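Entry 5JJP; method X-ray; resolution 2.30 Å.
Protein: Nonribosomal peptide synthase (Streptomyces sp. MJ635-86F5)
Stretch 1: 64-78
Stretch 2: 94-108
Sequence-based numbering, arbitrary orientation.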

# COMPACT_ATOMS: atom_id res chain seq x y z
N GLN A 64 14.83 -15.70 4.25
CA GLN A 64 15.59 -14.73 4.97
C GLN A 64 14.72 -13.60 5.49
O GLN A 64 15.00 -13.07 6.54
CB GLN A 64 16.69 -14.11 4.10
CG GLN A 64 17.76 -15.11 3.76
CD GLN A 64 18.76 -14.60 2.75
OE1 GLN A 64 18.40 -13.99 1.75
NE2 GLN A 64 20.01 -14.97 2.95
N LEU A 65 13.72 -13.18 4.71
CA LEU A 65 12.90 -12.05 5.10
C LEU A 65 12.09 -12.44 6.34
O LEU A 65 12.01 -11.67 7.26
CB LEU A 65 11.99 -11.64 3.94
CG LEU A 65 11.02 -10.48 4.19
CD1 LEU A 65 11.72 -9.19 4.54
CD2 LEU A 65 10.21 -10.27 2.92
N GLU A 66 11.55 -13.65 6.36
CA GLU A 66 10.86 -14.12 7.54
C GLU A 66 11.77 -14.24 8.72
O GLU A 66 11.35 -13.96 9.84
CB GLU A 66 10.25 -15.47 7.30
CG GLU A 66 9.11 -15.44 6.34
CD GLU A 66 8.14 -16.55 6.57
OE1 GLU A 66 7.99 -17.41 5.68
OE2 GLU A 66 7.60 -16.60 7.69
N ALA A 67 12.99 -14.75 8.52
CA ALA A 67 13.92 -14.90 9.65
C ALA A 67 14.17 -13.51 10.25
O ALA A 67 14.22 -13.35 11.48
CB ALA A 67 15.24 -15.55 9.21
N GLN A 68 14.37 -12.53 9.38
CA GLN A 68 14.67 -11.19 9.87
C GLN A 68 13.41 -10.59 10.59
O GLN A 68 13.54 -10.00 11.68
CB GLN A 68 15.16 -10.32 8.74
CG GLN A 68 15.64 -8.95 9.16
CD GLN A 68 17.00 -8.96 9.83
OE1 GLN A 68 17.27 -9.75 10.72
NE2 GLN A 68 17.88 -8.06 9.40
N ALA A 69 12.21 -10.79 10.03
CA ALA A 69 10.98 -10.40 10.67
C ALA A 69 10.86 -11.01 12.07
O ALA A 69 10.49 -10.32 13.04
CB ALA A 69 9.78 -10.79 9.84
N ASP A 70 11.13 -12.30 12.15
CA ASP A 70 11.02 -13.01 13.41
C ASP A 70 12.08 -12.50 14.44
O ASP A 70 11.77 -12.41 15.65
CB ASP A 70 11.17 -14.52 13.20
CG ASP A 70 9.96 -15.15 12.50
OD1 ASP A 70 8.92 -14.51 12.42
OD2 ASP A 70 10.10 -16.27 11.94
N ALA A 71 13.30 -12.21 13.98
CA ALA A 71 14.33 -11.80 14.89
C ALA A 71 13.98 -10.43 15.42
O ALA A 71 14.14 -10.15 16.60
CB ALA A 71 15.66 -11.79 14.21
N TYR A 72 13.50 -9.57 14.55
CA TYR A 72 13.11 -8.25 14.93
C TYR A 72 11.99 -8.31 15.95
O TYR A 72 11.95 -7.54 16.89
CB TYR A 72 12.66 -7.45 13.70
CG TYR A 72 13.76 -6.85 12.83
CD1 TYR A 72 15.13 -7.12 13.06
CD2 TYR A 72 13.44 -6.07 11.77
CE1 TYR A 72 16.13 -6.57 12.27
CE2 TYR A 72 14.42 -5.56 10.96
CZ TYR A 72 15.77 -5.81 11.19
OH TYR A 72 16.71 -5.20 10.40
N ALA A 73 11.01 -9.18 15.67
CA ALA A 73 9.80 -9.31 16.52
C ALA A 73 10.15 -9.73 17.92
O ALA A 73 9.64 -9.16 18.88
CB ALA A 73 8.82 -10.31 15.91
N ALA A 74 11.05 -10.71 18.05
CA ALA A 74 11.53 -11.14 19.37
C ALA A 74 12.14 -9.97 20.18
O ALA A 74 11.80 -9.78 21.34
CB ALA A 74 12.56 -12.27 19.22
N GLU A 75 13.01 -9.17 19.54
CA GLU A 75 13.64 -8.04 20.22
C GLU A 75 12.61 -6.91 20.52
O GLU A 75 12.61 -6.37 21.61
CB GLU A 75 14.81 -7.51 19.41
CG GLU A 75 16.01 -8.44 19.40
CD GLU A 75 17.03 -8.07 18.32
OE1 GLU A 75 18.16 -7.63 18.71
OE2 GLU A 75 16.72 -8.20 17.08
N LEU A 76 11.71 -6.63 19.58
CA LEU A 76 10.71 -5.63 19.83
C LEU A 76 9.79 -6.07 20.97
O LEU A 76 9.37 -5.23 21.75
CB LEU A 76 9.89 -5.29 18.59
CG LEU A 76 10.66 -4.52 17.53
CD1 LEU A 76 9.88 -4.48 16.24
CD2 LEU A 76 10.95 -3.12 17.98
N ASP A 77 9.50 -7.38 21.05
CA ASP A 77 8.57 -7.86 22.05
C ASP A 77 9.16 -7.73 23.45
O ASP A 77 8.40 -7.68 24.43
CB ASP A 77 8.16 -9.31 21.78
CG ASP A 77 6.92 -9.74 22.57
OD1 ASP A 77 5.96 -9.01 22.69
OD2 ASP A 77 6.90 -10.87 23.04
N ALA A 78 10.49 -7.65 23.56
CA ALA A 78 11.11 -7.50 24.87
C ALA A 78 10.88 -6.07 25.42
O ALA A 78 11.22 -5.80 26.56
CB ALA A 78 12.60 -7.81 24.81
N THR A 94 13.31 -0.60 2.28
CA THR A 94 14.42 -1.53 2.15
C THR A 94 13.97 -2.87 2.67
O THR A 94 13.00 -2.94 3.41
CB THR A 94 15.61 -1.11 3.04
OG1 THR A 94 15.21 -1.09 4.41
CG2 THR A 94 16.11 0.27 2.62
N ALA A 95 14.72 -3.92 2.35
CA ALA A 95 14.41 -5.23 2.88
C ALA A 95 14.25 -5.22 4.41
O ALA A 95 13.35 -5.84 4.94
CB ALA A 95 15.50 -6.25 2.47
N ASP A 96 15.16 -4.56 5.11
CA ASP A 96 15.05 -4.47 6.58
C ASP A 96 13.83 -3.68 7.08
O ASP A 96 13.23 -4.05 8.11
CB ASP A 96 16.33 -3.88 7.17
CG ASP A 96 17.48 -4.91 7.24
OD1 ASP A 96 17.17 -6.13 7.25
OD2 ASP A 96 18.67 -4.50 7.32
N ALA A 97 13.42 -2.66 6.35
CA ALA A 97 12.21 -1.92 6.72
C ALA A 97 10.98 -2.82 6.52
O ALA A 97 10.01 -2.77 7.29
CB ALA A 97 12.06 -0.67 5.86
N VAL A 98 11.06 -3.69 5.51
CA VAL A 98 9.95 -4.65 5.30
C VAL A 98 9.90 -5.65 6.46
O VAL A 98 8.84 -5.91 7.03
CB VAL A 98 10.09 -5.37 3.94
CG1 VAL A 98 9.00 -6.42 3.78
CG2 VAL A 98 10.04 -4.37 2.79
N ALA A 99 11.05 -6.24 6.81
CA ALA A 99 11.11 -7.12 7.99
C ALA A 99 10.51 -6.40 9.24
O ALA A 99 9.74 -6.98 9.99
CB ALA A 99 12.51 -7.56 8.27
N ALA A 100 10.88 -5.14 9.43
CA ALA A 100 10.33 -4.34 10.57
C ALA A 100 8.82 -4.20 10.57
O ALA A 100 8.17 -4.40 11.64
CB ALA A 100 10.91 -2.97 10.57
N PHE A 101 8.23 -3.94 9.39
CA PHE A 101 6.78 -3.78 9.37
C PHE A 101 6.07 -5.10 9.52
O PHE A 101 5.06 -5.18 10.22
CB PHE A 101 6.26 -2.84 8.27
CG PHE A 101 6.16 -3.43 6.89
CD1 PHE A 101 6.78 -2.77 5.83
CD2 PHE A 101 5.30 -4.48 6.62
CE1 PHE A 101 6.68 -3.25 4.56
CE2 PHE A 101 5.15 -4.93 5.33
CZ PHE A 101 5.84 -4.32 4.30
N LEU A 102 6.68 -6.17 9.00
CA LEU A 102 6.19 -7.49 9.25
C LEU A 102 6.27 -7.85 10.76
O LEU A 102 5.39 -8.55 11.31
CB LEU A 102 6.94 -8.53 8.39
CG LEU A 102 6.67 -8.50 6.90
CD1 LEU A 102 7.58 -9.51 6.18
CD2 LEU A 102 5.23 -8.81 6.60
N ALA A 103 7.36 -7.46 11.40
CA ALA A 103 7.48 -7.75 12.81
C ALA A 103 6.35 -7.00 13.56
O ALA A 103 5.65 -7.60 14.37
CB ALA A 103 8.84 -7.33 13.34
N CYS A 104 6.13 -5.73 13.23
CA CYS A 104 5.03 -4.99 13.87
C CYS A 104 3.67 -5.66 13.66
O CYS A 104 2.88 -5.75 14.60
CB CYS A 104 4.97 -3.55 13.35
SG CYS A 104 6.41 -2.53 13.81
N PHE A 105 3.40 -6.10 12.42
CA PHE A 105 2.15 -6.83 12.16
C PHE A 105 2.00 -8.01 13.11
O PHE A 105 0.90 -8.21 13.65
CB PHE A 105 2.09 -7.42 10.76
CG PHE A 105 1.90 -6.43 9.63
CD1 PHE A 105 1.21 -5.24 9.81
CD2 PHE A 105 2.36 -6.75 8.35
CE1 PHE A 105 0.98 -4.40 8.75
CE2 PHE A 105 2.15 -5.91 7.30
CZ PHE A 105 1.45 -4.73 7.47
N SER A 106 3.07 -8.80 13.26
CA SER A 106 3.02 -10.05 14.06
C SER A 106 2.75 -9.76 15.54
O SER A 106 2.10 -10.58 16.22
CB SER A 106 4.30 -10.89 13.89
OG SER A 106 5.41 -10.23 14.50
N LEU A 107 3.23 -8.64 16.04
CA LEU A 107 3.09 -8.22 17.45
C LEU A 107 1.81 -7.42 17.67
O LEU A 107 1.47 -7.13 18.78
CB LEU A 107 4.30 -7.37 17.85
CG LEU A 107 5.66 -8.12 17.86
CD1 LEU A 107 6.85 -7.26 18.26
CD2 LEU A 107 5.58 -9.35 18.77
N GLY A 108 1.10 -7.08 16.61
CA GLY A 108 -0.09 -6.30 16.71
C GLY A 108 0.18 -4.85 17.03
O GLY A 108 -0.65 -4.21 17.68

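The two stretches form a close, alanine-lined helix-helix packing, knobs-into-holes in character and supplemented by a single hydrogen bond between side chains. Helix 64-77 and helix 95-107 approach to 7.8 Å between axes and cross at -56°, their N-to-C directions running broadly the same way; together they bury 637 Å².

The closeness is explained by the residues at the center. The nearest backbone pairs are A69 CA to A99 CA at 4.2 Å and A73 CA to A103 CA at 4.6 Å, so alanine faces alanine at both points, one helical turn apart. With only a methyl group on each, the side chains take up little space and touch the opposing main chain directly: A99 CB lies 3.7 Å from A69 N, and A103 CB lies 3.4 Å from A69 O and 3.7 Å from A73 N.

Both of these methyls act as knobs. A99, its CA-to-CB bond directed toward stretch 1, sits among L65, Q68, A69 and Y72; A103 sits among A69, Y72, A73 and L76. The packing is reciprocated by larger side chains. L65 starts out sideways, but with chi1 t and chi2 p its end reaches the pocket formed by A95, V98, A99 and L102, where L65 CD1 is 4.0 Å from V98 CG1 and 3.7 Å from A95 O. Its branched, apolar end suits this buried site. Y72, with chi1 m, enters the space among D96, A99, A100 and A103. Its ring presents an edge to D96 O and A100 N, with Y72 CD2 3.6 Å from A100 N, while Y72 CB contributes an aliphatic contact to A103 CB at 3.8 Å.

The polar link lies on the flank of this apolar seam. Q68 NE2 donates to D96 OD1 at 3.0 Å, with an N-H...acceptor angle of 178°, essentially linear. Q68 uses t and p for its first two chi angles, and D96, although its CA-to-CB bond points sideways, brings its carboxylate nearer to meet the amide. The stem of Q68 is also used: Q68 CG packs 3.5 Å from A99 CB. Y72 OH approaches D96 CG to 3.3 Å, and the hydroxyl is hydrogen-bonded elsewhere in the structure.

Toward the C-terminal ends, L107 has the largest area covered by the partner stretch, 75 Å². L107 CD1 reaches A73 O at 3.4 Å and L76 CB at 3.6 Å, an extended m,t leucine lying against A73, L76 and D77. L76, also m,t, places L76 CD1 4.2 Å from A103 CB. Nearby, S106 OG approaches A73 CB at 3.7 Å while donating to A103 O at 2.6 Å, which satisfies its hydroxyl proton within its own helix.

The second helix is finished at both ends by local bonds: T94 OG1 caps A97 N at 3.1 Å, and G108, with phi 73°, closes a Schellman motif, a conformation that favors glycine.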